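Local coordinates for major capsid protein (Faustovirus, PDB 5J7O) that forms the double jelly-roll building block of the Faustovirus capsid, assembling as a trimer that probably tiles the outer protein shell, at residues T202-I207 and D608-A613; A170-V175 and S379-D384. All coordinates share one frame; numbering follows the deposited sequence.

How the contacts relate
The four segments come along the chain in the order 170-175, 202-207, 379-384, 608-613, so the two contacts interlock in sequence. In space they are separate: their centres lie 33 Å apart, their nearest atoms about 18 Å. Contact 1 is the more central, 15 Å from the centre of the chain against 27 Å for contact 2, and sets helix 203-212 against strand 607-620. Contact 2 joins strand 170-177 to the loop between strands 364-375 and 389-401. They share no sheet. The topology is consistent with contact 1 bridging the two jelly rolls, while contact 2 joins two parts of the chain 204 residues apart, both ahead of strand 389-401.

Contact 1: T202-I207 and D608-A613; sequences TALAAI and DLISIA
Leu204 and Ala205, in the first turn of helix 203-212, rest on Ile610 and Ile612 of strand 607-620. The arrangement is a helix lying across the face of an antiparallel jelly-roll sheet: the short axes run at 77° to one another and approach to 9.4 Å. The helix directly follows strand 196-202, whose sheet is a different one, so the geometry is consistent with an interface between the two jelly rolls of the double fold.

The tight part is at Ile612. With CG1 anti to its carbonyl carbon (chi1 -59°) and the chain extended beyond, CD1 is carried up to the helix backbone itself. Ile612 CD1 lies 3.5 Å from Leu204 C and also meets Leu204 CB and, less closely, Ala205 CB at 4.1 Å. The small side chain of Ala205 is consistent with so close an approach to the peptide.

Packing at the other end is looser, at 3.7 to 4.0 Å, and involves side-chain methyl groups rather than backbone. Leu204, which remains partly exposed, crosses Ile610 at about a right angle. Leu204 CD2 sits 3.7 Å from Ile610 CD1, while Leu204 CD1 touches both branches of the isoleucine, 3.8 Å from Ile610 CG2 and 4.0 Å from Ile610 CD1. Val425 and Glu423 of the adjacent strand 415-428, and Arg452 of strand 444-453, also touch Leu204.

Polar groups also meet at the start of the helix. Thr202, at the N-cap, accepts a weak bond from Leu204 N at OG1, and the same oxygen is hydrogen-bonded to Glu423 OE1, linking the cap to strand 415-428, the neighbour of strand 607-620. The closest approach in the whole contact is nevertheless apolar against polar: Ile612 CD1 stands 3.4 Å from Ala205 N.

Contact 2: A170-V175 and S379-D384; sequences AATNFV and SGSSID
Two torsions bring Asn173 and Ser381 together: Ser381 holds OG anti to its own backbone N (chi1 -175°), reaching the backbone N of Asn173, while Asn173 keeps CG beside its N (chi1 -71°), sending the amide toward the loop. The result is a two-bond clasp between residues whose CA atoms are 5.8 Å apart. Asn173 N donates to Ser381 OG over 3.0 Å in a nearly straight bond (170°). Asn173 ND2 also donates to Ser381 O at 2.8 Å; this bond is more bent, with the acceptor close to the amide plane and the donor tilted out of the carbonyl plane. Between the two bonds the serine methylene is pressed against the amide, Ser381 CB lying 3.2 Å from Asn173 ND2.

The clasp falls where strand 170-177 is interrupted. Ala171 pairs with Gly117 and Phe174 with Ala336, whereas the N-H of Asn173 goes to a side chain. On the outer side of the contact, Thr172 is exposed and merely brushes Ser381 OG with CG2.

Partners beyond the segments complete both groups: Asn173 OD1 binds Ala378 N, and Ser381 OG binds Ser115 O. The hydroxyl thus accepts from one backbone group and donates to another, and the amide uses both its ends, which should restrict the rotation of each; the bond from Ala378 N to Asn173 OD1 also supports the assignment of the amide's O and N ends.

Contact 1: T202-I207 and D608-A613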
loop_
_atom_site.group_PDB
_atom_site.type_symbol
_atom_site.label_atom_id
_atom_site.label_comp_id
_atom_site.label_asym_id
_atom_site.label_seq_id
_atom_site.Cartn_x
_atom_site.Cartn_y
_atom_site.Cartn_z
ATOM N N THR B 202 -10.590 18.361 -19.544
ATOM C CA THR B 202 -11.852 17.730 -19.189
ATOM C C THR B 202 -11.636 16.763 -18.025
ATOM O O THR B 202 -10.547 16.675 -17.453
ATOM C CB THR B 202 -12.457 17.005 -20.394
ATOM O OG1 THR B 202 -11.631 15.887 -20.745
ATOM C CG2 THR B 202 -12.565 17.941 -21.586
ATOM N N ALA B 203 -12.701 16.037 -17.676
ATOM C CA ALA B 203 -12.568 14.955 -16.707
ATOM C C ALA B 203 -11.666 13.851 -17.238
ATOM O O ALA B 203 -11.054 13.118 -16.455
ATOM C CB ALA B 203 -13.946 14.393 -16.354
ATOM N N LEU B 204 -11.571 13.722 -18.564
ATOM C CA LEU B 204 -10.673 12.734 -19.152
ATOM C C LEU B 204 -9.220 13.046 -18.822
ATOM O O LEU B 204 -8.441 12.141 -18.503
ATOM C CB LEU B 204 -10.887 12.673 -20.662
ATOM C CG LEU B 204 -12.279 12.195 -21.070
ATOM C CD1 LEU B 204 -12.430 12.185 -22.576
ATOM C CD2 LEU B 204 -12.526 10.815 -20.499
ATOM N N ALA B 205 -8.835 14.321 -18.892
ATOM C CA ALA B 205 -7.491 14.696 -18.468
ATOM C C ALA B 205 -7.324 14.519 -16.965
ATOM O O ALA B 205 -6.244 14.146 -16.494
ATOM C CB ALA B 205 -7.190 16.137 -18.877
ATOM N N ALA B 206 -8.389 14.768 -16.200
ATOM C CA ALA B 206 -8.310 14.625 -14.750
ATOM C C ALA B 206 -8.082 13.173 -14.346
ATOM O O ALA B 206 -7.325 12.897 -13.407
ATOM C CB ALA B 206 -9.579 15.172 -14.097
ATOM N N ILE B 207 -8.723 12.229 -15.039
ATOM C CA ILE B 207 -8.511 10.828 -14.690
ATOM C C ILE B 207 -7.161 10.337 -15.201
ATOM O O ILE B 207 -6.577 9.417 -14.622
ATOM C CB ILE B 207 -9.662 9.944 -15.205
ATOM C CG1 ILE B 207 -9.682 9.893 -16.733
ATOM C CG2 ILE B 207 -10.986 10.445 -14.669
ATOM C CD1 ILE B 207 -10.669 8.893 -17.295
ATOM N N ASP B 608 -14.305 4.491 -27.197
ATOM C CA ASP B 608 -13.819 5.831 -27.496
ATOM C C ASP B 608 -12.303 5.849 -27.346
ATOM O O ASP B 608 -11.784 5.609 -26.251
ATOM C CB ASP B 608 -14.460 6.866 -26.571
ATOM C CG ASP B 608 -15.961 6.965 -26.757
ATOM O OD1 ASP B 608 -16.432 6.806 -27.901
ATOM O OD2 ASP B 608 -16.669 7.203 -25.756
ATOM N N LEU B 609 -11.600 6.130 -28.440
ATOM C CA LEU B 609 -10.144 6.259 -28.394
ATOM C C LEU B 609 -9.811 7.649 -27.871
ATOM O O LEU B 609 -9.919 8.643 -28.592
ATOM C CB LEU B 609 -9.526 6.020 -29.766
ATOM C CG LEU B 609 -8.004 5.855 -29.712
ATOM C CD1 LEU B 609 -7.634 4.540 -29.039
ATOM C CD2 LEU B 609 -7.382 5.955 -31.093
ATOM N N ILE B 610 -9.403 7.719 -26.609
ATOM C CA ILE B 610 -9.131 8.979 -25.930
ATOM C C ILE B 610 -7.640 9.266 -26.030
ATOM O O ILE B 610 -6.811 8.455 -25.598
ATOM C CB ILE B 610 -9.591 8.932 -24.466
ATOM C CG1 ILE B 610 -11.075 8.564 -24.394
ATOM C CG2 ILE B 610 -9.327 10.262 -23.781
ATOM C CD1 ILE B 610 -11.569 8.291 -22.994
ATOM N N SER B 611 -7.297 10.420 -26.602
ATOM C CA SER B 611 -5.908 10.838 -26.776
ATOM C C SER B 611 -5.769 12.265 -26.264
ATOM O O SER B 611 -6.345 13.194 -26.838
ATOM C CB SER B 611 -5.482 10.738 -28.240
ATOM O OG SER B 611 -4.258 11.418 -28.462
ATOM N N ILE B 612 -5.004 12.436 -25.189
ATOM C CA ILE B 612 -4.814 13.728 -24.541
ATOM C C ILE B 612 -3.319 14.004 -24.500
ATOM O O ILE B 612 -2.587 13.384 -23.717
ATOM C CB ILE B 612 -5.416 13.758 -23.132
ATOM C CG1 ILE B 612 -6.913 13.453 -23.193
ATOM C CG2 ILE B 612 -5.166 15.106 -22.473
ATOM C CD1 ILE B 612 -7.555 13.321 -21.843
ATOM N N ALA B 613 -2.864 14.933 -25.331
ATOM C CA ALA B 613 -1.453 15.269 -25.416
ATOM C C ALA B 613 -1.140 16.504 -24.582
ATOM O O ALA B 613 -1.974 17.399 -24.420
ATOM C CB ALA B 613 -1.035 15.512 -26.865
#

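Contact 2: A170-V175 and S379-D384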
loop_
_atom_site.group_PDB
_atom_site.type_symbol
_atom_site.label_atom_id
_atom_site.label_comp_id
_atom_site.label_asym_id
_atom_site.label_seq_id
_atom_site.Cartn_x
_atom_site.Cartn_y
_atom_site.Cartn_z
ATOM N N ALA B 170 -43.251 -0.286 2.634
ATOM C CA ALA B 170 -42.276 0.784 2.481
ATOM C C ALA B 170 -40.860 0.228 2.354
ATOM O O ALA B 170 -40.513 -0.800 2.942
ATOM C CB ALA B 170 -42.352 1.749 3.662
ATOM N N ALA B 171 -40.041 0.927 1.570
ATOM C CA ALA B 171 -38.641 0.581 1.364
ATOM C C ALA B 171 -37.949 1.763 0.705
ATOM O O ALA B 171 -38.515 2.395 -0.189
ATOM C CB ALA B 171 -38.490 -0.676 0.497
ATOM N N THR B 172 -36.728 2.052 1.146
ATOM C CA THR B 172 -35.965 3.180 0.634
ATOM C C THR B 172 -34.591 2.708 0.185
ATOM O O THR B 172 -33.935 1.924 0.877
ATOM C CB THR B 172 -35.816 4.284 1.694
ATOM O OG1 THR B 172 -37.113 4.692 2.146
ATOM C CG2 THR B 172 -35.086 5.489 1.118
ATOM N N ASN B 173 -34.164 3.186 -0.979
ATOM C CA ASN B 173 -32.833 2.888 -1.478
ATOM C C ASN B 173 -31.789 3.739 -0.761
ATOM O O ASN B 173 -32.091 4.780 -0.171
ATOM C CB ASN B 173 -32.754 3.135 -2.983
ATOM C CG ASN B 173 -33.533 2.112 -3.788
ATOM O OD1 ASN B 173 -33.603 0.939 -3.422
ATOM N ND2 ASN B 173 -34.118 2.551 -4.897
ATOM N N PHE B 174 -30.544 3.277 -0.816
ATOM C CA PHE B 174 -29.419 4.060 -0.337
ATOM C C PHE B 174 -28.847 4.898 -1.479
ATOM O O PHE B 174 -29.195 4.723 -2.649
ATOM C CB PHE B 174 -28.338 3.155 0.261
ATOM C CG PHE B 174 -28.679 2.612 1.625
ATOM C CD1 PHE B 174 -29.899 2.891 2.220
ATOM C CD2 PHE B 174 -27.768 1.832 2.317
ATOM C CE1 PHE B 174 -30.207 2.393 3.473
ATOM C CE2 PHE B 174 -28.069 1.333 3.571
ATOM C CZ PHE B 174 -29.290 1.614 4.150
ATOM N N VAL B 175 -27.961 5.823 -1.127
ATOM C CA VAL B 175 -27.318 6.685 -2.109
ATOM C C VAL B 175 -25.811 6.528 -1.999
ATOM O O VAL B 175 -25.263 6.229 -0.930
ATOM C CB VAL B 175 -27.727 8.165 -1.949
ATOM C CG1 VAL B 175 -29.167 8.367 -2.394
ATOM C CG2 VAL B 175 -27.545 8.617 -0.513
ATOM N N SER B 379 -38.601 -0.142 -5.503
ATOM C CA SER B 379 -39.268 0.484 -6.635
ATOM C C SER B 379 -39.639 1.923 -6.302
ATOM O O SER B 379 -40.142 2.216 -5.214
ATOM C CB SER B 379 -40.519 -0.305 -7.021
ATOM O OG SER B 379 -40.194 -1.637 -7.379
ATOM N N GLY B 380 -39.383 2.825 -7.245
ATOM C CA GLY B 380 -39.774 4.212 -7.073
ATOM C C GLY B 380 -38.999 4.974 -6.021
ATOM O O GLY B 380 -39.519 5.945 -5.463
ATOM N N SER B 381 -37.769 4.557 -5.728
ATOM C CA SER B 381 -36.890 5.262 -4.801
ATOM C C SER B 381 -35.688 5.759 -5.593
ATOM O O SER B 381 -34.865 4.957 -6.046
ATOM C CB SER B 381 -36.464 4.356 -3.647
ATOM O OG SER B 381 -35.701 5.071 -2.690
ATOM N N SER B 382 -35.592 7.075 -5.767
ATOM C CA SER B 382 -34.606 7.682 -6.649
ATOM C C SER B 382 -33.881 8.808 -5.919
ATOM O O SER B 382 -34.212 9.159 -4.783
ATOM C CB SER B 382 -35.266 8.201 -7.932
ATOM O OG SER B 382 -36.302 9.120 -7.632
ATOM N N ILE B 383 -32.881 9.382 -6.595
ATOM C CA ILE B 383 -32.081 10.440 -5.986
ATOM C C ILE B 383 -32.887 11.734 -5.908
ATOM O O ILE B 383 -33.847 11.958 -6.655
ATOM C CB ILE B 383 -30.769 10.649 -6.759
ATOM C CG1 ILE B 383 -31.055 11.132 -8.183
ATOM C CG2 ILE B 383 -29.954 9.365 -6.784
ATOM C CD1 ILE B 383 -29.808 11.366 -9.012
ATOM N N ASP B 384 -32.480 12.602 -4.982
ATOM C CA ASP B 384 -33.139 13.889 -4.784
ATOM C C ASP B 384 -32.608 14.877 -5.816
ATOM O O ASP B 384 -31.470 15.346 -5.711
ATOM C CB ASP B 384 -32.904 14.395 -3.362
ATOM C CG ASP B 384 -33.798 15.569 -3.001
ATOM O OD1 ASP B 384 -34.443 16.141 -3.905
ATOM O OD2 ASP B 384 -33.852 15.927 -1.805
#